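PDB 4MYM: Glyoxalase/bleomycin resistance protein/dioxygenase from Nocardioides sp., which probably acts as a metal-dependent enzyme or drug-binding resistance protein of the vicinal oxygen chelate superfamily. Local coordinates for residues L34-H39 and V71-W76; E42-F47 and G143-F148. All blocks are in the same frame, centred on the assembly; numbering follows the deposited sequence.

Contact 1: L34-H39 and V71-W76; sequences LCLVTH and VILALW
Cys-35 and Ala-74 sit side by side where the two strands come closest, and their small side chains suit so short a spacing: the CA of Cys-35 lies 4.3 Å from the CA of Ala-74. Strands 34-38 and 72-76 run parallel, and five backbone hydrogen bonds join them in the staggered pattern of a parallel ladder, from Leu-34 N to Ile-72 O at one end to Thr-38 N to Trp-76 O at the other.

On the face bearing Cys-35, Ala-74 and Trp-76, packing is tight. With SG anti to the backbone N (chi1 -173°), the thiol of Cys-35 reaches CB of Trp-76 at 3.5 Å and CB of Ala-74 at 3.9 Å, meeting the indole at its edge. The opposite face carries branched leucines: CD1 of Leu-73 lies 4.1 Å from CG of Leu-36, and CD2 of Leu-75 lies 4.0 Å from CB of Leu-36. The start of the pair is the more open side: Val-71 and Ile-72 are partly exposed, CG2 of Val-71 touches Leu-34 at 3.7 Å from its N, and the side chain of Ile-72 ends on the side remote from strand 34-38.

Helix 41-51 covers the leucine face through Tyr-48, while Trp-76 rests against helix 78-85 and meets Trp-134 of the second subunit edge-to-face. Strand 63-66 flanks 72-77 on its other side, and beyond Cys-35 and Leu-36 an antiparallel strand of the second subunit carries the sheet across the dimer interface.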
# COMPACT_ATOMS: atom_id res chain seq x y z
N LEU A 34 -2.97 1.38 4.30
CA LEU A 34 -1.59 1.15 3.85
C LEU A 34 -0.70 1.84 4.85
O LEU A 34 -0.77 3.06 5.01
CB LEU A 34 -1.37 1.72 2.45
CG LEU A 34 0.10 1.81 2.02
CD1 LEU A 34 0.71 0.42 1.92
CD2 LEU A 34 0.21 2.55 0.70
N CYS A 35 0.14 1.06 5.55
CA CYS A 35 0.94 1.58 6.63
C CYS A 35 2.44 1.46 6.32
O CYS A 35 3.02 0.36 6.25
CB CYS A 35 0.61 0.86 7.93
SG CYS A 35 1.43 1.59 9.35
N LEU A 36 3.04 2.62 6.09
CA LEU A 36 4.45 2.69 5.78
C LEU A 36 5.27 2.57 7.06
O LEU A 36 4.87 3.07 8.12
CB LEU A 36 4.77 4.01 5.07
CG LEU A 36 3.94 4.34 3.82
CD1 LEU A 36 4.42 5.64 3.19
CD2 LEU A 36 3.98 3.23 2.80
N VAL A 37 6.41 1.92 6.94
CA VAL A 37 7.34 1.76 8.04
C VAL A 37 8.27 2.96 8.03
O VAL A 37 8.97 3.21 7.04
CB VAL A 37 8.10 0.43 7.92
CG1 VAL A 37 9.19 0.32 8.98
CG2 VAL A 37 7.12 -0.73 8.04
N THR A 38 8.26 3.72 9.12
CA THR A 38 9.09 4.91 9.22
C THR A 38 10.20 4.73 10.27
O THR A 38 10.13 3.82 11.12
CB THR A 38 8.24 6.18 9.52
OG1 THR A 38 9.05 7.36 9.37
CG2 THR A 38 7.65 6.14 10.91
N HIS A 39 11.23 5.58 10.16
CA HIS A 39 12.30 5.68 11.16
C HIS A 39 12.39 7.09 11.75
O HIS A 39 13.26 7.37 12.57
CB HIS A 39 13.63 5.28 10.53
CG HIS A 39 13.60 3.93 9.90
ND1 HIS A 39 13.62 2.76 10.64
CD2 HIS A 39 13.48 3.55 8.61
CE1 HIS A 39 13.55 1.73 9.82
NE2 HIS A 39 13.45 2.18 8.59
N VAL A 71 -8.32 4.32 0.60
CA VAL A 71 -7.38 3.66 1.50
C VAL A 71 -6.80 4.66 2.51
O VAL A 71 -6.52 5.82 2.17
CB VAL A 71 -6.27 2.92 0.71
CG1 VAL A 71 -5.31 3.91 0.07
CG2 VAL A 71 -5.50 1.96 1.61
N ILE A 72 -6.66 4.24 3.75
CA ILE A 72 -6.13 5.08 4.81
C ILE A 72 -4.61 4.96 4.77
O ILE A 72 -4.08 3.85 4.82
CB ILE A 72 -6.64 4.66 6.19
CG1 ILE A 72 -8.18 4.78 6.27
CG2 ILE A 72 -5.95 5.45 7.30
CD1 ILE A 72 -8.71 6.18 5.99
N LEU A 73 -3.92 6.09 4.63
CA LEU A 73 -2.46 6.09 4.68
C LEU A 73 -2.03 6.27 6.12
O LEU A 73 -2.52 7.17 6.82
CB LEU A 73 -1.89 7.20 3.81
CG LEU A 73 -0.36 7.34 3.76
CD1 LEU A 73 0.31 6.13 3.13
CD2 LEU A 73 -0.04 8.59 2.96
N ALA A 74 -1.11 5.41 6.56
CA ALA A 74 -0.63 5.40 7.94
C ALA A 74 0.89 5.29 8.01
O ALA A 74 1.56 4.88 7.04
CB ALA A 74 -1.29 4.25 8.70
N LEU A 75 1.44 5.69 9.15
CA LEU A 75 2.87 5.60 9.40
C LEU A 75 3.10 5.01 10.78
O LEU A 75 2.48 5.43 11.74
CB LEU A 75 3.51 6.99 9.36
CG LEU A 75 3.11 7.92 8.21
CD1 LEU A 75 3.52 9.36 8.52
CD2 LEU A 75 3.72 7.44 6.91
N TRP A 76 4.04 4.09 10.88
CA TRP A 76 4.30 3.40 12.14
C TRP A 76 5.80 3.19 12.29
O TRP A 76 6.45 2.62 11.41
CB TRP A 76 3.56 2.06 12.14
CG TRP A 76 3.33 1.43 13.49
CD1 TRP A 76 3.74 1.88 14.72
CD2 TRP A 76 2.64 0.21 13.73
NE1 TRP A 76 3.33 1.01 15.71
CE2 TRP A 76 2.66 -0.03 15.12
CE3 TRP A 76 1.99 -0.70 12.90
CZ2 TRP A 76 2.05 -1.14 15.70
CZ3 TRP A 76 1.39 -1.82 13.48
CH2 TRP A 76 1.43 -2.02 14.87

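Contact 2: E42-F47 and G143-F148; sequences EASVEF and GPCGEF
Phe-47 turns one face of its ring to CD of Pro-144, joining helix 41-51 to the turn before strand 147-154. CB begins the contact, 3.8 Å from CG of Pro-144. The bond to CG of Phe-47 runs anti to the backbone N (chi1 179°) and carries the ring across the proline. From there CD1 makes the closest approach, 3.5 Å to CD of Pro-144, and at the far end CZ reaches CA of Gly-143 at 4.0 Å. CD of Pro-144 sits 3.6 Å from the ring centroid, only 16° off the normal: a CH-pi contact. Proline fits here because its CD, bonded to nitrogen, carries slightly polarised hydrogens, and its rigid ring offers a compact surface to the aromatic face.

One helical turn earlier, OG of Ser-44, hydrogen-bonded to Thr-38 OG1, lies 3.8 Å from CG of Pro-144 and 3.2 Å from SG of Cys-145. Within the turn, Cys-145 N donates to the syn lone pair of Glu-147 OE1 at 2.9 Å, while OE2 of the same carboxylate is held by Tyr-48 and Trp-149. Gly-146 takes a left-handed backbone conformation (phi 78°), easy for glycine, where the chain turns into strand 147-154. Gly-143 N also bonds to Glu-147 O, closing a beta hairpin between strands 136-142 and 147-154. The arrangement, a helix of one beta-alpha-beta-beta-beta module resting on a hairpin turn of the other, is consistent with the paired-module glyoxalase/bleomycin-resistance fold.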
# COMPACT_ATOMS: atom_id res chain seq x y z
N GLU A 42 7.99 12.13 12.76
CA GLU A 42 7.64 13.55 12.58
C GLU A 42 8.07 14.10 11.22
O GLU A 42 7.34 14.89 10.64
CB GLU A 42 8.17 14.41 13.74
CG GLU A 42 7.52 14.09 15.08
CD GLU A 42 6.02 13.92 15.00
OE1 GLU A 42 5.35 14.78 14.39
OE2 GLU A 42 5.49 12.92 15.54
N ALA A 43 9.21 13.66 10.71
CA ALA A 43 9.65 14.07 9.37
C ALA A 43 8.74 13.47 8.29
O ALA A 43 8.40 14.14 7.31
CB ALA A 43 11.10 13.66 9.14
N SER A 44 8.32 12.22 8.48
CA SER A 44 7.35 11.60 7.59
C SER A 44 6.02 12.34 7.62
O SER A 44 5.50 12.68 6.59
CB SER A 44 7.16 10.11 7.94
OG SER A 44 8.28 9.35 7.54
N VAL A 45 5.50 12.61 8.81
CA VAL A 45 4.24 13.35 8.92
C VAL A 45 4.34 14.70 8.16
O VAL A 45 3.44 15.06 7.43
CB VAL A 45 3.82 13.58 10.40
CG1 VAL A 45 2.72 14.63 10.53
CG2 VAL A 45 3.39 12.27 11.04
N GLU A 46 5.46 15.40 8.34
CA GLU A 46 5.69 16.67 7.64
C GLU A 46 5.62 16.52 6.11
O GLU A 46 4.99 17.34 5.43
CB GLU A 46 7.05 17.24 8.07
CG GLU A 46 7.46 18.55 7.40
CD GLU A 46 6.58 19.73 7.78
OE1 GLU A 46 5.76 19.63 8.73
OE2 GLU A 46 6.72 20.79 7.11
N PHE A 47 6.23 15.47 5.58
CA PHE A 47 6.22 15.20 4.13
C PHE A 47 4.81 14.99 3.58
O PHE A 47 4.38 15.67 2.64
CB PHE A 47 7.12 13.99 3.82
CG PHE A 47 7.18 13.62 2.36
CD1 PHE A 47 6.23 12.78 1.80
CD2 PHE A 47 8.20 14.10 1.54
CE1 PHE A 47 6.27 12.44 0.46
CE2 PHE A 47 8.25 13.76 0.19
CZ PHE A 47 7.28 12.92 -0.35
N GLY A 143 9.41 8.72 -1.42
CA GLY A 143 8.94 9.26 -0.15
C GLY A 143 9.93 8.88 0.95
O GLY A 143 10.91 8.18 0.68
N PRO A 144 9.70 9.35 2.18
CA PRO A 144 10.63 9.17 3.29
C PRO A 144 10.58 7.79 3.99
O PRO A 144 11.35 7.56 4.93
CB PRO A 144 10.24 10.28 4.27
CG PRO A 144 8.80 10.58 3.97
CD PRO A 144 8.58 10.27 2.52
N CYS A 145 9.70 6.89 3.56
CA CYS A 145 9.57 5.58 4.21
C CYS A 145 9.98 4.42 3.30
O CYS A 145 9.41 3.31 3.39
CB CYS A 145 8.13 5.40 4.70
SG CYS A 145 7.67 6.55 6.01
N GLY A 146 10.97 4.67 2.44
CA GLY A 146 11.44 3.65 1.51
C GLY A 146 10.56 3.44 0.30
O GLY A 146 10.93 2.74 -0.62
N GLU A 147 9.36 4.02 0.30
CA GLU A 147 8.46 3.84 -0.82
C GLU A 147 8.82 4.83 -1.92
O GLU A 147 9.47 5.86 -1.68
CB GLU A 147 7.00 4.04 -0.39
CG GLU A 147 6.49 5.47 -0.42
CD GLU A 147 6.96 6.34 0.73
OE1 GLU A 147 7.90 5.97 1.47
OE2 GLU A 147 6.37 7.43 0.90
N PHE A 148 8.35 4.52 -3.12
CA PHE A 148 8.18 5.54 -4.14
C PHE A 148 6.74 5.62 -4.60
O PHE A 148 5.97 4.66 -4.44
CB PHE A 148 9.14 5.37 -5.33
CG PHE A 148 8.92 4.14 -6.18
CD1 PHE A 148 9.19 2.86 -5.69
CD2 PHE A 148 8.53 4.27 -7.50
CE1 PHE A 148 9.04 1.74 -6.51
CE2 PHE A 148 8.37 3.16 -8.31
CZ PHE A 148 8.64 1.90 -7.82

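Contacts 1 and 2 lie with their centres about 9 Å apart and interleave along the chain: strand 33-38 leads directly into helix 41-51, strand 72-77 follows, and the hairpin turn 143-148 comes much later. Contact 1 is the parallel pair of the first four-stranded sheet, its strand 33-38 outermost only within the chain, whereas contact 2 brings the helix on that sheet against the turn that enters strand 147-154 of the second. They meet where Val-37 O packs on CB of Cys-145 at 3.3 Å. Contact 2 joins the two halves of the chain, while contact 1 holds the first sheet together and borders the second subunit.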